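Local structure of ribonuclease (Nicotiana glutinosa, 1IYB) at residues Gly41-Trp46 with Ser91-His96; Gln78-Leu83 with Gly113-Ala118. The protein probably cleaves single-stranded RNA as a ribonuclease of the T2 family, and binds guanosine-5'-monophosphate in a pocket that recognises the guanine base. All coordinates share one frame; numbering follows the deposited sequence.

Contact 1 of 2, residues Gly41-Trp46 with Ser91-His96; sequences GIHGLW and SAFWSH. With 5GP (guanosine-5'-monophosphate), chain C.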
loop_
_atom_site.group_PDB
_atom_site.type_symbol
_atom_site.label_atom_id
_atom_site.label_comp_id
_atom_site.label_asym_id
_atom_site.label_seq_id
_atom_site.Cartn_x
_atom_site.Cartn_y
_atom_site.Cartn_z
ATOM N N GLY A 41 -20.075 -11.045 4.492
ATOM C CA GLY A 41 -19.180 -11.890 3.721
ATOM C C GLY A 41 -17.758 -11.591 4.155
ATOM O O GLY A 41 -17.484 -10.513 4.681
ATOM N N ILE A 42 -16.853 -12.541 3.957
ATOM C CA ILE A 42 -15.456 -12.338 4.328
ATOM C C ILE A 42 -14.800 -11.318 3.401
ATOM O O ILE A 42 -15.030 -11.331 2.195
ATOM C CB ILE A 42 -14.641 -13.650 4.193
ATOM C CG1 ILE A 42 -15.187 -14.716 5.146
ATOM C CG2 ILE A 42 -13.162 -13.377 4.469
ATOM C CD1 ILE A 42 -14.636 -16.103 4.880
ATOM N N HIS A 43 -14.014 -10.407 3.964
ATOM C CA HIS A 43 -13.268 -9.481 3.127
ATOM C C HIS A 43 -11.869 -10.101 3.133
ATOM O O HIS A 43 -11.317 -10.410 2.078
ATOM C CB HIS A 43 -13.231 -8.059 3.697
ATOM C CG HIS A 43 -12.523 -7.083 2.806
ATOM N ND1 HIS A 43 -12.666 -5.717 2.930
ATOM C CD2 HIS A 43 -11.656 -7.278 1.783
ATOM C CE1 HIS A 43 -11.917 -5.115 2.022
ATOM N NE2 HIS A 43 -11.295 -6.040 1.313
ATOM N N GLY A 44 -11.317 -10.314 4.328
ATOM C CA GLY A 44 -10.008 -10.938 4.430
ATOM C C GLY A 44 -9.465 -11.079 5.841
ATOM O O GLY A 44 -10.080 -10.618 6.806
ATOM N N LEU A 45 -8.316 -11.747 5.945
ATOM C CA LEU A 45 -7.602 -11.968 7.210
ATOM C C LEU A 45 -6.326 -11.152 7.002
ATOM O O LEU A 45 -5.451 -11.524 6.210
ATOM C CB LEU A 45 -7.285 -13.456 7.397
ATOM C CG LEU A 45 -6.666 -13.893 8.730
ATOM C CD1 LEU A 45 -7.554 -13.473 9.897
ATOM C CD2 LEU A 45 -6.487 -15.408 8.724
ATOM N N TRP A 46 -6.225 -10.041 7.721
ATOM C CA TRP A 46 -5.122 -9.107 7.535
ATOM C C TRP A 46 -4.044 -8.962 8.594
ATOM O O TRP A 46 -4.314 -8.502 9.704
ATOM C CB TRP A 46 -5.682 -7.701 7.311
ATOM C CG TRP A 46 -6.726 -7.553 6.245
ATOM C CD1 TRP A 46 -7.017 -8.431 5.241
ATOM C CD2 TRP A 46 -7.580 -6.417 6.045
ATOM N NE1 TRP A 46 -7.994 -7.910 4.426
ATOM C CE2 TRP A 46 -8.358 -6.677 4.897
ATOM C CE3 TRP A 46 -7.760 -5.204 6.726
ATOM C CZ2 TRP A 46 -9.305 -5.767 4.412
ATOM C CZ3 TRP A 46 -8.698 -4.302 6.247
ATOM C CH2 TRP A 46 -9.460 -4.589 5.099
ATOM N N SER A 91 -12.436 -15.566 -7.790
ATOM C CA SER A 91 -10.997 -15.836 -7.850
ATOM C C SER A 91 -10.078 -14.614 -7.810
ATOM O O SER A 91 -9.034 -14.654 -7.159
ATOM C CB SER A 91 -10.670 -16.674 -9.088
ATOM O OG SER A 91 -11.236 -17.968 -8.982
ATOM N N ALA A 92 -10.443 -13.540 -8.502
ATOM C CA ALA A 92 -9.611 -12.337 -8.502
ATOM C C ALA A 92 -9.565 -11.734 -7.100
ATOM O O ALA A 92 -8.534 -11.218 -6.662
ATOM C CB ALA A 92 -10.153 -11.315 -9.497
ATOM N N PHE A 93 -10.690 -11.807 -6.396
ATOM C CA PHE A 93 -10.790 -11.270 -5.045
ATOM C C PHE A 93 -9.945 -12.125 -4.096
ATOM O O PHE A 93 -9.145 -11.597 -3.321
ATOM C CB PHE A 93 -12.269 -11.264 -4.626
ATOM C CG PHE A 93 -12.553 -10.573 -3.309
ATOM C CD1 PHE A 93 -11.692 -9.610 -2.792
ATOM C CD2 PHE A 93 -13.724 -10.863 -2.614
ATOM C CE1 PHE A 93 -11.995 -8.943 -1.604
ATOM C CE2 PHE A 93 -14.039 -10.204 -1.424
ATOM C CZ PHE A 93 -13.170 -9.240 -0.917
ATOM N N TRP A 94 -10.108 -13.442 -4.173
ATOM C CA TRP A 94 -9.349 -14.348 -3.312
ATOM C C TRP A 94 -7.849 -14.239 -3.579
ATOM O O TRP A 94 -7.034 -14.236 -2.645
ATOM C CB TRP A 94 -9.826 -15.794 -3.511
ATOM C CG TRP A 94 -11.307 -15.930 -3.318
ATOM C CD1 TRP A 94 -12.085 -15.212 -2.456
ATOM C CD2 TRP A 94 -12.191 -16.819 -4.011
ATOM N NE1 TRP A 94 -13.401 -15.592 -2.573
ATOM C CE2 TRP A 94 -13.496 -16.577 -3.519
ATOM C CE3 TRP A 94 -12.010 -17.796 -4.999
ATOM C CZ2 TRP A 94 -14.616 -17.276 -3.982
ATOM C CZ3 TRP A 94 -13.126 -18.492 -5.460
ATOM C CH2 TRP A 94 -14.412 -18.225 -4.949
ATOM N N SER A 95 -7.483 -14.137 -4.854
ATOM C CA SER A 95 -6.075 -14.017 -5.226
ATOM C C SER A 95 -5.494 -12.741 -4.630
ATOM O O SER A 95 -4.396 -12.747 -4.080
ATOM C CB SER A 95 -5.918 -13.983 -6.748
ATOM O OG SER A 95 -4.559 -13.775 -7.107
ATOM N N HIS A 96 -6.242 -11.648 -4.743
ATOM C CA HIS A 96 -5.809 -10.364 -4.206
ATOM C C HIS A 96 -5.572 -10.436 -2.698
ATOM O O HIS A 96 -4.574 -9.927 -2.190
ATOM C CB HIS A 96 -6.860 -9.290 -4.508
ATOM C CG HIS A 96 -6.610 -7.991 -3.810
ATOM N ND1 HIS A 96 -5.608 -7.125 -4.184
ATOM C CD2 HIS A 96 -7.213 -7.427 -2.735
ATOM C CE1 HIS A 96 -5.602 -6.082 -3.371
ATOM N NE2 HIS A 96 -6.566 -6.242 -2.482
HETATM P P 5GP C . -7.797 -4.806 0.877
HETATM O O1P 5GP C . -6.501 -4.208 1.214
HETATM O O2P 5GP C . -7.864 -6.276 1.245
HETATM O O3P 5GP C . -8.963 -4.005 1.553
HETATM O "O5'" 5GP C . -8.146 -4.718 -0.720
HETATM C "C5'" 5GP C . -9.471 -5.102 -1.244
HETATM C "C4'" 5GP C . -9.620 -4.957 -2.778
HETATM O "O4'" 5GP C . -10.309 -6.199 -3.251
HETATM C "C3'" 5GP C . -10.494 -3.845 -3.352
HETATM O "O3'" 5GP C . -9.818 -2.607 -3.512
HETATM C "C2'" 5GP C . -10.974 -4.388 -4.703
HETATM O "O2'" 5GP C . -10.041 -4.104 -5.768
HETATM C "C1'" 5GP C . -11.119 -5.876 -4.431
HETATM N N9 5GP C . -12.486 -6.479 -4.333
HETATM C C8 5GP C . -13.095 -7.412 -5.143
HETATM N N7 5GP C . -14.276 -7.828 -4.737
HETATM C C5 5GP C . -14.455 -7.093 -3.548
HETATM C C6 5GP C . -15.566 -7.114 -2.641
HETATM O O6 5GP C . -16.593 -7.778 -2.715
HETATM N N1 5GP C . -15.363 -6.217 -1.545
HETATM C C2 5GP C . -14.227 -5.427 -1.385
HETATM N N2 5GP C . -14.247 -4.654 -0.279
HETATM N N3 5GP C . -13.182 -5.407 -2.234
HETATM C C4 5GP C . -13.367 -6.265 -3.294
#
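His-43, on strand 41-48, and Phe-93, on helix 91-102, meet obliquely, their ring planes inclined at 47° and their side chains crossing at about a right angle. The touching atoms are His-43 CD2 and Phe-93 CZ, 3.7 Å apart, with the histidine carbon lying at the phenyl edge close to its plane. Beside them Ile-42 O approaches Phe-93 CE2 at 3.9 Å. No hydrogen bond runs between residues 41-46 and 91-96; the nucleotide fills the angle between them. One face of Phe-93 carries the guanine, C5 of 5GP sitting 3.5 Å above the centre of the ring. Trp-80 packs edge-to-face with the same phenyl. Both faces of the His-43 imidazole are covered: the edge of Trp-46 points at one, CZ2 over its centre, and the guanine N2 lies over the opposite face, toward the rim. Its ND1 is hydrogen-bonded to Gln-176, which fixes the rotation of the ring, while NE2 lies 3.1 Å from O3P of 5GP. With CG trans to its own N (chi1 171°), His-96 swings its ring toward the sugar and phosphate, and NE2 donates to O5' of 5GP over 2.8 Å with an N-H...O angle of 148°. With an alanine at Phe-93, the guanine would probably lose the flat surface beneath it and His-43 CD2 its neighbour, leaving a gap between the segments. His-43 and Gly-44 both face Val-14, forming a classic beta bulge at the residue whose imidazole reaches the ligand. Two histidines, one from a strand and one from a helix, flanking the phosphate are characteristic of the T2 ribonuclease active site; the phenyl under the base belongs to this guanine site.

Contact 2 of 2, residues Gln78-Leu83 with Gly113-Ala118; sequences QNWPTL and GYFKKA. With 5GP (guanosine-5'-monophosphate), chain C.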
loop_
_atom_site.group_PDB
_atom_site.type_symbol
_atom_site.label_atom_id
_atom_site.label_comp_id
_atom_site.label_asym_id
_atom_site.label_seq_id
_atom_site.Cartn_x
_atom_site.Cartn_y
_atom_site.Cartn_z
ATOM N N GLN A 78 -19.725 -19.432 -1.098
ATOM C CA GLN A 78 -20.839 -19.024 -0.253
ATOM C C GLN A 78 -20.490 -17.951 0.771
ATOM O O GLN A 78 -21.292 -17.049 1.022
ATOM C CB GLN A 78 -21.410 -20.240 0.485
ATOM C CG GLN A 78 -21.997 -21.291 -0.434
ATOM C CD GLN A 78 -23.004 -20.704 -1.401
ATOM O OE1 GLN A 78 -23.961 -20.051 -0.990
ATOM N NE2 GLN A 78 -22.790 -20.930 -2.694
ATOM N N ASN A 79 -19.290 -18.035 1.340
ATOM C CA ASN A 79 -18.877 -17.111 2.390
ATOM C C ASN A 79 -17.920 -15.976 2.062
ATOM O O ASN A 79 -17.721 -15.081 2.890
ATOM C CB ASN A 79 -18.287 -17.908 3.553
ATOM C CG ASN A 79 -19.302 -18.818 4.203
ATOM O OD1 ASN A 79 -19.436 -19.989 3.842
ATOM N ND2 ASN A 79 -20.035 -18.275 5.162
ATOM N N TRP A 80 -17.331 -16.007 0.872
ATOM C CA TRP A 80 -16.365 -14.986 0.463
ATOM C C TRP A 80 -16.699 -14.471 -0.940
ATOM O O TRP A 80 -15.851 -14.479 -1.831
ATOM C CB TRP A 80 -14.970 -15.612 0.455
ATOM C CG TRP A 80 -13.824 -14.672 0.665
ATOM C CD1 TRP A 80 -13.694 -13.396 0.196
ATOM C CD2 TRP A 80 -12.609 -14.971 1.358
ATOM N NE1 TRP A 80 -12.466 -12.881 0.556
ATOM C CE2 TRP A 80 -11.781 -13.828 1.270
ATOM C CE3 TRP A 80 -12.138 -16.099 2.048
ATOM C CZ2 TRP A 80 -10.509 -13.781 1.845
ATOM C CZ3 TRP A 80 -10.877 -16.053 2.619
ATOM C CH2 TRP A 80 -10.075 -14.899 2.514
ATOM N N PRO A 81 -17.939 -14.009 -1.154
ATOM C CA PRO A 81 -18.294 -13.515 -2.488
ATOM C C PRO A 81 -17.649 -12.194 -2.875
ATOM O O PRO A 81 -17.296 -11.381 -2.016
ATOM C CB PRO A 81 -19.814 -13.394 -2.415
ATOM C CG PRO A 81 -20.034 -12.995 -0.984
ATOM C CD PRO A 81 -19.089 -13.922 -0.235
ATOM N N THR A 82 -17.494 -11.994 -4.180
ATOM C CA THR A 82 -16.951 -10.750 -4.701
ATOM C C THR A 82 -18.141 -9.928 -5.190
ATOM O O THR A 82 -19.085 -10.471 -5.775
ATOM C CB THR A 82 -15.975 -10.976 -5.878
ATOM O OG1 THR A 82 -15.542 -9.704 -6.375
ATOM C CG2 THR A 82 -16.648 -11.749 -7.010
ATOM N N LEU A 83 -18.106 -8.627 -4.926
ATOM C CA LEU A 83 -19.183 -7.738 -5.337
ATOM C C LEU A 83 -18.680 -6.666 -6.301
ATOM O O LEU A 83 -19.357 -5.673 -6.545
ATOM C CB LEU A 83 -19.822 -7.086 -4.107
ATOM C CG LEU A 83 -20.566 -8.048 -3.179
ATOM C CD1 LEU A 83 -20.978 -7.327 -1.904
ATOM C CD2 LEU A 83 -21.788 -8.607 -3.897
ATOM N N GLY A 113 -4.131 -23.294 4.611
ATOM C CA GLY A 113 -4.341 -22.924 6.001
ATOM C C GLY A 113 -4.915 -21.530 6.186
ATOM O O GLY A 113 -5.712 -21.295 7.095
ATOM N N TYR A 114 -4.502 -20.606 5.323
ATOM C CA TYR A 114 -4.967 -19.223 5.372
ATOM C C TYR A 114 -6.463 -19.147 5.071
ATOM O O TYR A 114 -7.238 -18.589 5.851
ATOM C CB TYR A 114 -4.195 -18.377 4.352
ATOM C CG TYR A 114 -4.650 -16.934 4.259
ATOM C CD1 TYR A 114 -4.254 -15.992 5.210
ATOM C CD2 TYR A 114 -5.491 -16.516 3.225
ATOM C CE1 TYR A 114 -4.686 -14.664 5.132
ATOM C CE2 TYR A 114 -5.930 -15.196 3.140
ATOM C CZ TYR A 114 -5.523 -14.276 4.095
ATOM O OH TYR A 114 -5.967 -12.975 4.008
ATOM N N PHE A 115 -6.867 -19.694 3.929
ATOM C CA PHE A 115 -8.273 -19.667 3.559
ATOM C C PHE A 115 -9.127 -20.486 4.515
ATOM O O PHE A 115 -10.252 -20.095 4.826
ATOM C CB PHE A 115 -8.449 -20.132 2.111
ATOM C CG PHE A 115 -7.994 -19.111 1.106
ATOM C CD1 PHE A 115 -6.701 -19.139 0.588
ATOM C CD2 PHE A 115 -8.841 -18.072 0.737
ATOM C CE1 PHE A 115 -6.258 -18.136 -0.285
ATOM C CE2 PHE A 115 -8.411 -17.068 -0.130
ATOM C CZ PHE A 115 -7.117 -17.101 -0.641
ATOM N N LYS A 116 -8.599 -21.609 4.995
ATOM C CA LYS A 116 -9.353 -22.429 5.939
ATOM C C LYS A 116 -9.586 -21.665 7.246
ATOM O O LYS A 116 -10.682 -21.701 7.808
ATOM C CB LYS A 116 -8.612 -23.740 6.232
ATOM C CG LYS A 116 -9.189 -24.536 7.401
ATOM C CD LYS A 116 -8.384 -25.800 7.666
ATOM C CE LYS A 116 -8.634 -26.338 9.073
ATOM N NZ LYS A 116 -10.079 -26.554 9.352
ATOM N N LYS A 117 -8.560 -20.973 7.735
ATOM C CA LYS A 117 -8.710 -20.222 8.973
ATOM C C LYS A 117 -9.778 -19.142 8.805
ATOM O O LYS A 117 -10.609 -18.937 9.691
ATOM C CB LYS A 117 -7.380 -19.578 9.383
ATOM C CG LYS A 117 -7.458 -18.788 10.684
ATOM C CD LYS A 117 -7.758 -19.683 11.875
ATOM C CE LYS A 117 -7.899 -18.866 13.150
ATOM N NZ LYS A 117 -8.027 -19.735 14.358
ATOM N N ALA A 118 -9.755 -18.450 7.671
ATOM C CA ALA A 118 -10.738 -17.403 7.417
ATOM C C ALA A 118 -12.149 -17.993 7.420
ATOM O O ALA A 118 -13.079 -17.400 7.968
ATOM C CB ALA A 118 -10.452 -16.729 6.080
HETATM P P 5GP C . -7.797 -4.806 0.877
HETATM O O1P 5GP C . -6.501 -4.208 1.214
HETATM O O2P 5GP C . -7.864 -6.276 1.245
HETATM O O3P 5GP C . -8.963 -4.005 1.553
HETATM O "O5'" 5GP C . -8.146 -4.718 -0.720
HETATM C "C5'" 5GP C . -9.471 -5.102 -1.244
HETATM C "C4'" 5GP C . -9.620 -4.957 -2.778
HETATM O "O4'" 5GP C . -10.309 -6.199 -3.251
HETATM C "C3'" 5GP C . -10.494 -3.845 -3.352
HETATM O "O3'" 5GP C . -9.818 -2.607 -3.512
HETATM C "C2'" 5GP C . -10.974 -4.388 -4.703
HETATM O "O2'" 5GP C . -10.041 -4.104 -5.768
HETATM C "C1'" 5GP C . -11.119 -5.876 -4.431
HETATM N N9 5GP C . -12.486 -6.479 -4.333
HETATM C C8 5GP C . -13.095 -7.412 -5.143
HETATM N N7 5GP C . -14.276 -7.828 -4.737
HETATM C C5 5GP C . -14.455 -7.093 -3.548
HETATM C C6 5GP C . -15.566 -7.114 -2.641
HETATM O O6 5GP C . -16.593 -7.778 -2.715
HETATM N N1 5GP C . -15.363 -6.217 -1.545
HETATM C C2 5GP C . -14.227 -5.427 -1.385
HETATM N N2 5GP C . -14.247 -4.654 -0.279
HETATM N N3 5GP C . -13.182 -5.407 -2.234
HETATM C C4 5GP C . -13.367 -6.265 -3.294
#
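Trp-80, the first residue to leave helical geometry after helix 73-79, drives the far end of its indole against helix 111-124. Its CG stands opposite the backbone N (chi1 -154°), which carries the six-membered ring toward that helix. There Trp-80 CZ3 meets Phe-115 CD2 at 3.4 Å, and Phe-115 CE2 lies over one face of the indole; the six-membered ring of Trp-80 and the phenyl are inclined obliquely at 44°. Ala-118 CB abuts the same CZ3 of Trp-80 at 3.6 Å, its small methyl allowing the indole close to the helix backbone. Tyr-114 CE2 reaches the indole edge more loosely, 4.2 Å from Trp-80 CH2, while its hydroxyl is hydrogen-bonded to Leu-45 O. This is buried aromatic packing in the helical part of the T2 ribonuclease fold, and it packs the turn after helix 73-79 against helix 111-124, just ahead of the residues that bind the base. After Pro-81, which also lines the pocket, the loop turns to the nucleotide. Thr-82 OG1 donates to the guanine N7 of 5GP at 2.8 Å. Next in sequence, the backbone N of Leu-83 donates a hydrogen bond to O6 of 5GP, also at 2.8 Å and with an angle of 146°, pairing with the threonine bond to read the base along its N7-O6 side.

How the contacts relate
The centres of contacts 1 and 2 lie about 6 Å apart, and the two touch directly. Their segments alternate along the chain: strand 41-48, an outer strand of the four-stranded antiparallel sheet, then helix 73-79 with the loop after it, helix 91-102, and helix 111-124. Trp-80 joins the two contacts, its O accepting a hydrogen bond from Trp-94 NE1 and its NE1 making a weak one to His-43 O. Both contacts reach the same nucleotide, contact 1 at the phosphate, sugar and base face, contact 2 at the base rim. Strand 41-48 and the helices thus pack around one guanine pocket, both contacts supplying residues to it.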